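PDB 3VNP: carbonic anhydrase from Geobacillus kaustophilus, which catalyses the reversible hydration of carbon dioxide to hydrogencarbonate as a homotrimeric gamma-class carbonic anhydrase that can use either magnesium or zinc. Local coordinates for residues L86-R92 with I103-I109. Numbering follows the deposited sequence.
Sequences LHSAIVR and ILDRAEI. With MG (magnesium ion), chain E.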
ATOM      1  N   LEU A  86       5.591   4.088  -8.336  1.00 22.90           N
ATOM      2  CA  LEU A  86       6.291   4.785  -9.405  1.00 23.68           C
ATOM      3  C   LEU A  86       6.809   3.698 -10.312  1.00 24.27           C
ATOM      4  O   LEU A  86       7.637   2.886  -9.907  1.00 23.39           O
ATOM      5  CB  LEU A  86       7.458   5.610  -8.854  1.00 24.47           C
ATOM      6  CG  LEU A  86       7.094   6.751  -7.902  1.00 23.61           C
ATOM      7  CD1 LEU A  86       8.359   7.440  -7.419  1.00 23.88           C
ATOM      8  CD2 LEU A  86       6.186   7.737  -8.613  1.00 22.35           C
ATOM      9  N   HIS A  87       6.306   3.670 -11.539  1.00 26.19           N
ATOM     10  CA  HIS A  87       6.716   2.645 -12.479  1.00 27.37           C
ATOM     11  C   HIS A  87       7.335   3.250 -13.733  1.00 28.33           C
ATOM     12  O   HIS A  87       6.631   3.809 -14.569  1.00 29.17           O
ATOM     13  CB  HIS A  87       5.507   1.785 -12.835  1.00 25.53           C
ATOM     14  CG  HIS A  87       5.849   0.357 -13.116  1.00 27.03           C
ATOM     15  ND1 HIS A  87       6.254  -0.083 -14.360  1.00 27.51           N
ATOM     16  CD2 HIS A  87       5.868  -0.729 -12.307  1.00 27.33           C
ATOM     17  CE1 HIS A  87       6.508  -1.378 -14.303  1.00 28.17           C
ATOM     18  NE2 HIS A  87       6.283  -1.793 -13.068  1.00 28.12           N
ATOM     19  N   SER A  88       8.656   3.131 -13.854  1.00 28.98           N
ATOM     20  CA  SER A  88       9.375   3.672 -15.005  1.00 28.02           C
ATOM     21  C   SER A  88       8.936   5.101 -15.259  1.00 29.65           C
ATOM     22  O   SER A  88       8.729   5.505 -16.401  1.00 29.28           O
ATOM     23  CB  SER A  88       9.106   2.835 -16.250  1.00 26.49           C
ATOM     24  OG  SER A  88       9.781   1.598 -16.177  1.00 26.67           O
ATOM     25  N   ALA A  89       8.784   5.860 -14.182  1.00 30.92           N
ATOM     26  CA  ALA A  89       8.362   7.244 -14.294  1.00 31.90           C
ATOM     27  C   ALA A  89       9.570   8.159 -14.270  1.00 32.41           C
ATOM     28  O   ALA A  89      10.648   7.771 -13.812  1.00 33.14           O
ATOM     29  CB  ALA A  89       7.421   7.598 -13.150  1.00 32.20           C
ATOM     30  N   ILE A  90       9.380   9.371 -14.780  1.00 31.08           N
ATOM     31  CA  ILE A  90      10.426  10.375 -14.813  1.00 29.94           C
ATOM     32  C   ILE A  90       9.889  11.586 -14.068  1.00 30.24           C
ATOM     33  O   ILE A  90       9.042  12.316 -14.577  1.00 31.32           O
ATOM     34  CB  ILE A  90      10.774  10.744 -16.261  1.00 30.85           C
ATOM     35  CG1 ILE A  90      11.307   9.502 -16.972  1.00 31.06           C
ATOM     36  CG2 ILE A  90      11.815  11.863 -16.297  1.00 28.50           C
ATOM     37  CD1 ILE A  90      11.492   9.678 -18.447  1.00 34.30           C
ATOM     38  N   VAL A  91      10.371  11.778 -12.844  1.00 30.24           N
ATOM     39  CA  VAL A  91       9.934  12.885 -12.000  1.00 29.88           C
ATOM     40  C   VAL A  91      11.014  13.961 -11.982  1.00 31.63           C
ATOM     41  O   VAL A  91      12.126  13.725 -11.503  1.00 33.07           O
ATOM     42  CB  VAL A  91       9.672  12.399 -10.551  1.00 27.88           C
ATOM     43  CG1 VAL A  91       8.961  13.474  -9.760  1.00 25.39           C
ATOM     44  CG2 VAL A  91       8.858  11.110 -10.571  1.00 24.17           C
ATOM     45  N   ARG A  92      10.688  15.142 -12.502  1.00 31.98           N
ATOM     46  CA  ARG A  92      11.652  16.236 -12.548  1.00 34.51           C
ATOM     47  C   ARG A  92      11.868  16.928 -11.205  1.00 36.51           C
ATOM     48  O   ARG A  92      11.078  16.769 -10.269  1.00 36.11           O
ATOM     49  CB  ARG A  92      11.234  17.262 -13.610  1.00 34.40           C
ATOM     50  CG  ARG A  92      11.164  16.684 -15.014  1.00 32.49           C
ATOM     51  CD  ARG A  92      12.492  16.071 -15.392  1.00 32.86           C
ATOM     52  NE  ARG A  92      12.481  15.510 -16.736  1.00 35.78           N
ATOM     53  CZ  ARG A  92      13.553  14.994 -17.330  1.00 37.05           C
ATOM     54  NH1 ARG A  92      14.716  14.976 -16.690  1.00 37.60           N
ATOM     55  NH2 ARG A  92      13.464  14.490 -18.556  1.00 35.23           N
ATOM     56  N   ILE A 103       2.081   6.660 -10.707  1.00 26.23           N
ATOM     57  CA  ILE A 103       2.661   7.288 -11.887  1.00 25.33           C
ATOM     58  C   ILE A 103       3.151   6.167 -12.776  1.00 26.61           C
ATOM     59  O   ILE A 103       4.068   5.433 -12.416  1.00 26.23           O
ATOM     60  CB  ILE A 103       3.845   8.200 -11.509  1.00 24.57           C
ATOM     61  CG1 ILE A 103       3.471   9.061 -10.297  1.00 24.02           C
ATOM     62  CG2 ILE A 103       4.218   9.079 -12.690  1.00 21.86           C
ATOM     63  CD1 ILE A 103       2.257   9.955 -10.506  1.00 22.33           C
ATOM     64  N   LEU A 104       2.541   6.029 -13.946  1.00 29.06           N
ATOM     65  CA  LEU A 104       2.920   4.950 -14.835  1.00 30.31           C
ATOM     66  C   LEU A 104       4.018   5.234 -15.859  1.00 31.55           C
ATOM     67  O   LEU A 104       4.508   6.351 -15.989  1.00 31.62           O
ATOM     68  CB  LEU A 104       1.659   4.381 -15.493  1.00 30.46           C
ATOM     69  CG  LEU A 104       0.732   3.807 -14.406  1.00 30.57           C
ATOM     70  CD1 LEU A 104      -0.565   3.326 -15.006  1.00 29.90           C
ATOM     71  CD2 LEU A 104       1.437   2.667 -13.679  1.00 29.00           C
ATOM     72  N   ASP A 105       4.397   4.177 -16.564  1.00 33.34           N
ATOM     73  CA  ASP A 105       5.470   4.162 -17.546  1.00 36.01           C
ATOM     74  C   ASP A 105       5.664   5.292 -18.555  1.00 38.11           C
ATOM     75  O   ASP A 105       4.776   5.629 -19.339  1.00 38.11           O
ATOM     76  CB  ASP A 105       5.405   2.816 -18.247  1.00 37.39           C
ATOM     77  CG  ASP A 105       5.385   1.670 -17.250  1.00 40.90           C
ATOM     78  OD1 ASP A 105       6.469   1.207 -16.837  1.00 44.38           O
ATOM     79  OD2 ASP A 105       4.281   1.254 -16.841  1.00 42.04           O
ATOM     80  N   ARG A 106       6.873   5.851 -18.517  1.00 39.15           N
ATOM     81  CA  ARG A 106       7.299   6.939 -19.386  1.00 39.70           C
ATOM     82  C   ARG A 106       6.548   8.230 -19.115  1.00 38.23           C
ATOM     83  O   ARG A 106       6.749   9.235 -19.794  1.00 38.23           O
ATOM     84  CB  ARG A 106       7.171   6.523 -20.851  1.00 43.21           C
ATOM     85  CG  ARG A 106       7.970   5.266 -21.163  1.00 47.82           C
ATOM     86  CD  ARG A 106       7.783   4.807 -22.596  1.00 52.58           C
ATOM     87  NE  ARG A 106       8.696   5.479 -23.514  1.00 57.36           N
ATOM     88  CZ  ARG A 106       8.679   5.307 -24.833  1.00 60.23           C
ATOM     89  NH1 ARG A 106       7.791   4.487 -25.384  1.00 59.83           N
ATOM     90  NH2 ARG A 106       9.551   5.950 -25.598  1.00 62.49           N
ATOM     91  N   ALA A 107       5.684   8.206 -18.111  1.00 36.08           N
ATOM     92  CA  ALA A 107       4.956   9.408 -17.750  1.00 37.30           C
ATOM     93  C   ALA A 107       6.002  10.372 -17.210  1.00 37.56           C
ATOM     94  O   ALA A 107       6.776  10.015 -16.328  1.00 38.53           O
ATOM     95  CB  ALA A 107       3.926   9.104 -16.677  1.00 35.91           C
ATOM     96  N   GLU A 108       6.046  11.585 -17.747  1.00 38.24           N
ATOM     97  CA  GLU A 108       7.017  12.561 -17.271  1.00 38.65           C
ATOM     98  C   GLU A 108       6.337  13.669 -16.482  1.00 37.66           C
ATOM     99  O   GLU A 108       5.423  14.335 -16.966  1.00 38.04           O
ATOM    100  CB  GLU A 108       7.801  13.146 -18.442  1.00 40.94           C
ATOM    101  CG  GLU A 108       8.713  14.308 -18.077  1.00 44.51           C
ATOM    102  CD  GLU A 108       9.690  14.637 -19.191  1.00 45.98           C
ATOM    103  OE1 GLU A 108       9.310  14.485 -20.372  1.00 48.39           O
ATOM    104  OE2 GLU A 108      10.828  15.052 -18.888  1.00 46.57           O
ATOM    105  N   ILE A 109       6.791  13.854 -15.252  1.00 36.72           N
ATOM    106  CA  ILE A 109       6.224  14.866 -14.384  1.00 36.80           C
ATOM    107  C   ILE A 109       7.153  16.063 -14.295  1.00 37.03           C
ATOM    108  O   ILE A 109       8.207  16.014 -13.663  1.00 36.91           O
ATOM    109  CB  ILE A 109       5.936  14.271 -12.989  1.00 36.67           C
ATOM    110  CG1 ILE A 109       4.822  13.226 -13.124  1.00 34.59           C
ATOM    111  CG2 ILE A 109       5.536  15.362 -12.009  1.00 32.83           C
ATOM    112  CD1 ILE A 109       4.579  12.438 -11.884  1.00 39.15           C
TER
HETATM  113 MG    MG E 202       6.593  -3.956 -12.105  1.00 23.02          MG
HETATM  114  O   HOH W   1       6.260  -6.139 -13.127  1.00 34.97           O
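H87 and D105 lie side by side on successive coils of the left-handed parallel beta-helix formed by the enzyme's hexapeptide repeats, illustrating how a neighbouring coil positions a metal ligand. The imidazole and carboxylate point the same way, their planes 71° apart. H87 ND1 gives a nearly straight hydrogen bond of 2.8 Å to D105 OD1, which lies in the ring plane and is approached on its syn side. This second-shell carboxylate fixes the rotation of the ring, leaving H87 NE2 to bind the magnesium ion at 2.4 Å. H65 of the same chain and H82 of a neighbouring subunit complete the histidine set, placing the site at a trimer interface, while S67 OG is a second partner of D105 OD1.

Two parallel ladders join the coils: H87 N bonds to I103 O, and past the corner I90 and R92 alternate with A107 and I109. Between the ladders the register shifts by one residue across the loops, where L104 to A107 form a type II turn and R106 N reaches S88 O at 2.8 Å. On the inward side L86 CD2 lies against I103 CG1 at 3.5 Å, and I97 touches I103 and I109. A89 CB meets I103 CG2.

At the far end R92 and E108 form a side-on salt bridge. The arginine chain bends at chi2 (-57°), whereas the glutamate is extended, and their planar groups stand 39° apart. I90 CG2 sits above one guanidinium face, offset toward its rim, and R92 NH1 makes a second salt bridge with E75. The remaining nitrogens send bent bonds to one oxygen: E108 OE2 takes R92 NE at 2.8 Å through its anti lone pair and R92 NH2 at 2.7 Å on its syn side, but well out of the carboxylate plane.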